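Local coordinates for protein acetyl xylan esterase (Paenibacillus sp. R4, PDB 6AGQ) that probably removes acetyl groups from acetylated xylan, as a cold-active esterase of the alpha/beta-hydrolase clan, at residues L203-F208 and R265-I270. Sequence-based numbering, arbitrary orientation.
Sequences LALPVF and RTLMAI
Ala-204 and Phe-208 give their amides to the carbonyls of Arg-265 and Ala-269, while Leu-267 N and Ala-269 N return bonds to Ala-204 O and Pro-206 O, the last the longest at 3.2 Å. At Pro-206 the parallel pairing changes: the proline has no N-H for Leu-267 O, and its CD lies 3.5 Å from that oxygen instead. A water donates to Leu-267 O at 2.7 Å and, weakly, to Pro-206 O. The two strands are neighbours in the central sheet of the alpha/beta-hydrolase fold, where 203-207 also pairs with 179-184, the strand leading into the probable nucleophile elbow at Ser-185. On one face the proline ring crosses Thr-266 and Met-268 at about a right angle. Its CD meets Thr-266 CG2 at 3.8 Å, and its CG touches Met-268 CE, the chain of Met-268 bending at chi3 (-59°). An alanine at Pro-206 would probably leave Thr-266 CG2 and Met-268 CE facing a gap. On the other face Ala-269 CB sits against both methyls of Val-207, 4.0 Å from CG1, which also lies over the centre of the Phe-208 ring; helix 309-320 packs on Val-207, Leu-205 and Leu-267.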
loop_
_atom_site.group_PDB
_atom_site.type_symbol
_atom_site.label_atom_id
_atom_site.label_comp_id
_atom_site.label_asym_id
_atom_site.label_seq_id
_atom_site.Cartn_x
_atom_site.Cartn_y
_atom_site.Cartn_z
ATOM N N LEU A 203 -22.116 -17.900 32.065
ATOM C CA LEU A 203 -22.111 -16.921 30.993
ATOM C C LEU A 203 -20.949 -17.162 30.038
ATOM O O LEU A 203 -19.887 -17.569 30.474
ATOM C CB LEU A 203 -21.931 -15.522 31.560
ATOM C CG LEU A 203 -23.075 -14.660 31.951
ATOM C CD1 LEU A 203 -24.174 -15.422 32.618
ATOM C CD2 LEU A 203 -22.586 -13.525 32.809
ATOM N N ALA A 204 -21.139 -16.824 28.754
ATOM C CA ALA A 204 -20.069 -16.851 27.738
ATOM C C ALA A 204 -20.069 -15.506 27.015
ATOM O O ALA A 204 -21.129 -15.078 26.572
ATOM C CB ALA A 204 -20.285 -17.977 26.757
ATOM N N LEU A 205 -18.906 -14.814 26.966
ATOM C CA LEU A 205 -18.814 -13.529 26.340
ATOM C C LEU A 205 -17.784 -13.484 25.159
ATOM O O LEU A 205 -16.846 -12.688 25.207
ATOM C CB LEU A 205 -18.475 -12.476 27.382
ATOM C CG LEU A 205 -19.563 -12.160 28.424
ATOM C CD1 LEU A 205 -19.409 -13.019 29.654
ATOM C CD2 LEU A 205 -19.459 -10.701 28.849
ATOM N N PRO A 206 -17.993 -14.279 24.095
ATOM C CA PRO A 206 -17.133 -14.186 22.884
ATOM C C PRO A 206 -17.129 -12.821 22.140
ATOM O O PRO A 206 -18.178 -12.327 21.746
ATOM C CB PRO A 206 -17.675 -15.288 22.009
ATOM C CG PRO A 206 -19.101 -15.388 22.381
ATOM C CD PRO A 206 -19.177 -15.122 23.844
ATOM N N VAL A 207 -15.964 -12.227 21.938
ATOM C CA VAL A 207 -15.850 -11.072 21.043
ATOM C C VAL A 207 -15.215 -11.541 19.709
ATOM O O VAL A 207 -14.127 -12.137 19.691
ATOM C CB VAL A 207 -15.040 -9.926 21.723
ATOM C CG1 VAL A 207 -14.761 -8.781 20.776
ATOM C CG2 VAL A 207 -15.810 -9.378 22.916
ATOM N N PHE A 208 -15.875 -11.238 18.599
ATOM C CA PHE A 208 -15.425 -11.673 17.251
ATOM C C PHE A 208 -14.633 -12.971 17.181
ATOM O O PHE A 208 -13.442 -12.966 16.823
ATOM C CB PHE A 208 -14.835 -10.539 16.379
ATOM C CG PHE A 208 -13.843 -9.633 17.035
ATOM C CD1 PHE A 208 -12.585 -10.091 17.450
ATOM C CD2 PHE A 208 -14.096 -8.261 17.095
ATOM C CE1 PHE A 208 -11.636 -9.213 17.982
ATOM C CE2 PHE A 208 -13.156 -7.371 17.603
ATOM C CZ PHE A 208 -11.925 -7.844 18.053
ATOM N N ARG A 265 -25.893 -18.727 28.976
ATOM C CA ARG A 265 -26.358 -17.488 28.374
ATOM C C ARG A 265 -25.175 -16.785 27.743
ATOM O O ARG A 265 -24.163 -16.666 28.401
ATOM C CB ARG A 265 -27.013 -16.589 29.459
ATOM C CG ARG A 265 -27.439 -15.228 28.944
ATOM C CD ARG A 265 -28.073 -14.332 30.021
ATOM N NE ARG A 265 -29.112 -15.037 30.745
ATOM C CZ ARG A 265 -30.411 -15.093 30.426
ATOM N NH1 ARG A 265 -30.940 -14.425 29.388
ATOM N NH2 ARG A 265 -31.224 -15.790 31.234
ATOM N N THR A 266 -25.312 -16.307 26.510
ATOM C CA THR A 266 -24.175 -15.822 25.700
ATOM C C THR A 266 -24.413 -14.399 25.176
ATOM O O THR A 266 -25.538 -14.089 24.732
ATOM C CB THR A 266 -23.978 -16.717 24.486
ATOM O OG1 THR A 266 -23.814 -18.060 24.925
ATOM C CG2 THR A 266 -22.730 -16.342 23.676
ATOM N N LEU A 267 -23.374 -13.549 25.280
ATOM C CA LEU A 267 -23.341 -12.191 24.714
ATOM C C LEU A 267 -22.193 -12.186 23.757
ATOM O O LEU A 267 -21.001 -12.170 24.190
ATOM C CB LEU A 267 -23.076 -11.107 25.770
ATOM C CG LEU A 267 -22.871 -9.658 25.233
ATOM C CD1 LEU A 267 -24.159 -9.114 24.651
ATOM C CD2 LEU A 267 -22.405 -8.682 26.279
ATOM N N MET A 268 -22.523 -12.158 22.476
ATOM C CA MET A 268 -21.569 -12.048 21.417
ATOM C C MET A 268 -21.451 -10.672 20.734
ATOM O O MET A 268 -22.437 -10.141 20.289
ATOM C CB MET A 268 -21.860 -13.121 20.368
ATOM C CG MET A 268 -20.698 -13.224 19.385
ATOM S SD MET A 268 -20.831 -14.424 18.084
ATOM C CE MET A 268 -21.025 -15.986 18.974
ATOM N N ALA A 269 -20.232 -10.155 20.600
ATOM C CA ALA A 269 -19.885 -9.055 19.702
ATOM C C ALA A 269 -19.487 -9.509 18.292
ATOM O O ALA A 269 -18.638 -10.409 18.112
ATOM C CB ALA A 269 -18.697 -8.263 20.272
ATOM N N ILE A 270 -20.063 -8.852 17.281
ATOM C CA ILE A 270 -19.671 -9.110 15.888
ATOM C C ILE A 270 -19.423 -7.771 15.226
ATOM O O ILE A 270 -20.190 -6.816 15.414
ATOM C CB ILE A 270 -20.778 -9.857 15.159
ATOM C CG1 ILE A 270 -21.097 -11.152 15.908
ATOM C CG2 ILE A 270 -20.423 -10.087 13.685
ATOM C CD1 ILE A 270 -22.260 -11.966 15.342
HETATM O O HOH W 1 -19.028 -10.344 24.317
#